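Local coordinates for protein hydroquinone dioxygenase large subunit (Pseudomonas sp., PDB 4ZXA) that forms the large subunit of a two-subunit, metal-dependent hydroquinone 1,2-dioxygenase of the cupin type, which probably opens the ring of hydroquinone, at residues E249-V254 / Q304-K309. Sequence-based numbering, arbitrary orientation.
Sequences EFILPV and QGYSTK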
ATOM      1  N   GLU E 249     -15.314  -4.748  -1.840  1.00 22.70           N
ATOM      2  CA  GLU E 249     -15.123  -3.463  -1.188  1.00 22.74           C
ATOM      3  C   GLU E 249     -13.635  -3.148  -1.115  1.00 21.87           C
ATOM      4  O   GLU E 249     -12.813  -4.049  -0.991  1.00 21.10           O
ATOM      5  CB  GLU E 249     -15.749  -3.454   0.205  1.00 18.59           C
ATOM      6  CG  GLU E 249     -15.952  -2.063   0.768  1.00 23.15           C
ATOM      7  CD  GLU E 249     -16.731  -2.057   2.060  1.00 24.88           C
ATOM      8  OE1 GLU E 249     -17.442  -3.037   2.339  1.00 21.71           O
ATOM      9  OE2 GLU E 249     -16.631  -1.065   2.801  1.00 24.25           O
ATOM     10  N   PHE E 250     -13.295  -1.865  -1.169  1.00 20.83           N
ATOM     11  CA  PHE E 250     -11.903  -1.443  -1.151  1.00 19.84           C
ATOM     12  C   PHE E 250     -11.101  -1.987  -2.334  1.00 19.33           C
ATOM     13  O   PHE E 250     -11.488  -1.820  -3.486  1.00 18.41           O
ATOM     14  CB  PHE E 250     -11.245  -1.856   0.169  1.00 20.16           C
ATOM     15  CG  PHE E 250      -9.964  -1.135   0.460  1.00 22.27           C
ATOM     16  CD1 PHE E 250      -9.857   0.224   0.250  1.00 19.41           C
ATOM     17  CD2 PHE E 250      -8.865  -1.819   0.947  1.00 22.71           C
ATOM     18  CE1 PHE E 250      -8.680   0.888   0.519  1.00 22.05           C
ATOM     19  CE2 PHE E 250      -7.688  -1.159   1.214  1.00 20.60           C
ATOM     20  CZ  PHE E 250      -7.596   0.193   1.001  1.00 20.19           C
ATOM     21  N   ILE E 251      -9.965  -2.604  -2.041  1.00 19.24           N
ATOM     22  CA  ILE E 251      -9.070  -3.102  -3.076  1.00 20.59           C
ATOM     23  C   ILE E 251      -8.888  -4.613  -3.064  1.00 16.77           C
ATOM     24  O   ILE E 251      -8.661  -5.200  -2.015  1.00 19.57           O
ATOM     25  CB  ILE E 251      -7.666  -2.474  -2.929  1.00 25.53           C
ATOM     26  CG1 ILE E 251      -7.766  -0.965  -2.721  1.00 20.98           C
ATOM     27  CG2 ILE E 251      -6.797  -2.796  -4.131  1.00 21.87           C
ATOM     28  CD1 ILE E 251      -6.463  -0.322  -2.341  1.00 23.79           C
ATOM     29  N   LEU E 252      -8.982  -5.236  -4.235  1.00 18.52           N
ATOM     30  CA  LEU E 252      -8.630  -6.655  -4.370  1.00 21.12           C
ATOM     31  C   LEU E 252      -7.291  -6.905  -3.651  1.00 19.44           C
ATOM     32  O   LEU E 252      -6.280  -6.290  -3.974  1.00 18.36           O
ATOM     33  CB  LEU E 252      -8.515  -7.039  -5.851  1.00 15.86           C
ATOM     34  CG  LEU E 252      -8.155  -8.500  -6.157  1.00 19.76           C
ATOM     35  CD1 LEU E 252      -9.247  -9.466  -5.681  1.00 17.55           C
ATOM     36  CD2 LEU E 252      -7.865  -8.704  -7.645  1.00 17.83           C
ATOM     37  N   PRO E 253      -7.285  -7.788  -2.647  1.00 20.37           N
ATOM     38  CA  PRO E 253      -6.099  -7.952  -1.793  1.00 20.66           C
ATOM     39  C   PRO E 253      -4.821  -8.464  -2.509  1.00 22.85           C
ATOM     40  O   PRO E 253      -3.772  -8.546  -1.885  1.00 19.96           O
ATOM     41  CB  PRO E 253      -6.578  -8.949  -0.731  1.00 20.36           C
ATOM     42  CG  PRO E 253      -8.078  -8.780  -0.697  1.00 19.53           C
ATOM     43  CD  PRO E 253      -8.448  -8.527  -2.126  1.00 21.09           C
ATOM     44  N   VAL E 254      -4.911  -8.787  -3.794  1.00 18.83           N
ATOM     45  CA  VAL E 254      -3.759  -9.206  -4.572  1.00 20.14           C
ATOM     46  C   VAL E 254      -3.893  -8.588  -5.931  1.00 18.90           C
ATOM     47  O   VAL E 254      -4.974  -8.155  -6.295  1.00 22.79           O
ATOM     48  CB  VAL E 254      -3.723 -10.753  -4.778  1.00 21.92           C
ATOM     49  CG1 VAL E 254      -3.503 -11.461  -3.462  1.00 20.04           C
ATOM     50  CG2 VAL E 254      -5.010 -11.250  -5.453  1.00 16.96           C
ATOM     51  N   GLN E 304      -6.033  -5.675 -11.123  1.00 20.01           N
ATOM     52  CA  GLN E 304      -6.391  -5.502  -9.723  1.00 20.36           C
ATOM     53  C   GLN E 304      -7.594  -4.577  -9.725  1.00 21.73           C
ATOM     54  O   GLN E 304      -7.683  -3.680 -10.568  1.00 27.25           O
ATOM     55  CB  GLN E 304      -5.221  -4.889  -8.935  1.00 20.89           C
ATOM     56  CG  GLN E 304      -5.420  -4.855  -7.422  1.00 21.64           C
ATOM     57  CD  GLN E 304      -4.157  -4.474  -6.646  1.00 25.86           C
ATOM     58  OE1 GLN E 304      -3.310  -3.727  -7.132  1.00 31.71           O
ATOM     59  NE2 GLN E 304      -4.029  -4.997  -5.431  1.00 24.90           N
ATOM     60  N   GLY E 305      -8.537  -4.797  -8.816  1.00 23.88           N
ATOM     61  CA  GLY E 305      -9.769  -4.024  -8.812  1.00 21.85           C
ATOM     62  C   GLY E 305      -9.902  -3.041  -7.658  1.00 23.69           C
ATOM     63  O   GLY E 305      -9.289  -3.211  -6.599  1.00 23.03           O
ATOM     64  N   TYR E 306     -10.709  -2.008  -7.872  1.00 21.61           N
ATOM     65  CA  TYR E 306     -10.970  -1.004  -6.851  1.00 19.96           C
ATOM     66  C   TYR E 306     -12.467  -0.766  -6.765  1.00 23.06           C
ATOM     67  O   TYR E 306     -13.125  -0.496  -7.773  1.00 22.44           O
ATOM     68  CB  TYR E 306     -10.225   0.300  -7.167  1.00 20.67           C
ATOM     69  CG  TYR E 306      -8.727   0.115  -7.174  1.00 23.55           C
ATOM     70  CD1 TYR E 306      -8.102  -0.544  -8.225  1.00 21.10           C
ATOM     71  CD2 TYR E 306      -7.941   0.574  -6.125  1.00 21.49           C
ATOM     72  CE1 TYR E 306      -6.747  -0.727  -8.245  1.00 23.58           C
ATOM     73  CE2 TYR E 306      -6.575   0.395  -6.136  1.00 24.14           C
ATOM     74  CZ  TYR E 306      -5.982  -0.265  -7.206  1.00 28.58           C
ATOM     75  OH  TYR E 306      -4.616  -0.476  -7.252  1.00 28.61           O
ATOM     76  N   SER E 307     -13.020  -0.908  -5.570  1.00 19.57           N
ATOM     77  CA  SER E 307     -14.458  -0.775  -5.426  1.00 23.59           C
ATOM     78  C   SER E 307     -14.743   0.050  -4.194  1.00 22.66           C
ATOM     79  O   SER E 307     -14.643  -0.441  -3.072  1.00 27.63           O
ATOM     80  CB  SER E 307     -15.122  -2.152  -5.341  1.00 23.42           C
ATOM     81  OG  SER E 307     -16.532  -2.045  -5.179  1.00 23.33           O
ATOM     82  N   THR E 308     -15.069   1.316  -4.404  1.00 15.92           N
ATOM     83  CA  THR E 308     -15.241   2.227  -3.281  1.00 19.21           C
ATOM     84  C   THR E 308     -16.405   1.815  -2.395  1.00 20.06           C
ATOM     85  O   THR E 308     -16.263   1.776  -1.183  1.00 17.64           O
ATOM     86  CB  THR E 308     -15.438   3.679  -3.731  1.00 16.95           C
ATOM     87  OG1 THR E 308     -14.274   4.127  -4.439  1.00 18.14           O
ATOM     88  CG2 THR E 308     -15.634   4.545  -2.529  1.00 19.28           C
ATOM     89  N   LYS E 309     -17.551   1.513  -3.002  1.00 15.96           N
ATOM     90  CA  LYS E 309     -18.667   0.972  -2.246  1.00 24.68           C
ATOM     91  C   LYS E 309     -18.759  -0.535  -2.450  1.00 24.39           C
ATOM     92  O   LYS E 309     -18.591  -1.017  -3.564  1.00 25.03           O
ATOM     93  CB  LYS E 309     -20.000   1.614  -2.667  1.00 23.77           C
ATOM     94  CG  LYS E 309     -21.202   0.901  -2.057  1.00 19.92           C
ATOM     95  CD  LYS E 309     -22.522   1.573  -2.394  1.00 23.73           C
ATOM     96  CE  LYS E 309     -23.737   0.824  -1.817  1.00 18.57           C
ATOM     97  NZ  LYS E 309     -23.987  -0.496  -2.472  1.00 24.56           N
TER
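Ile251 CG2 lies over one face of the Tyr306 ring, offset toward the rim, in a CH-pi contact 4.1 Å from the ring centroid. The two side chains extend alongside each other in the same direction. With Ile251 CG1 anti to the carbonyl carbon, beside the backbone N (chi1 -47°), Ile251 CG1 packs 3.7 Å from Tyr306 CD2 and also sits over the centre of one face of the Phe250 ring. Phe45 of the second subunit packs on Ile251. The backbones pair antiparallel. Ser307 N donates a hydrogen bond of 2.7 Å to Phe250 O; the return bond from Phe250 N to Ser307 O is weak. Leu252 N donates a hydrogen bond to Gly305 O at 3.1 Å. Beyond this the Gln304 side chain, extended past CG, takes over from the backbone: its NE2 donates to Leu252 O at 3.0 Å, almost in line with the carbonyl. The contact joins strands 251-257 and 301-307 in the large sheet of the cupin fold, where the chain turns a corner at Phe250. Leu252 also touches the bound 4-hydroxybenzonitrile and Trp273 of strand 270-277, on the far side of strand 301-307. Helix 63-75 packs on Pro253 and Val254.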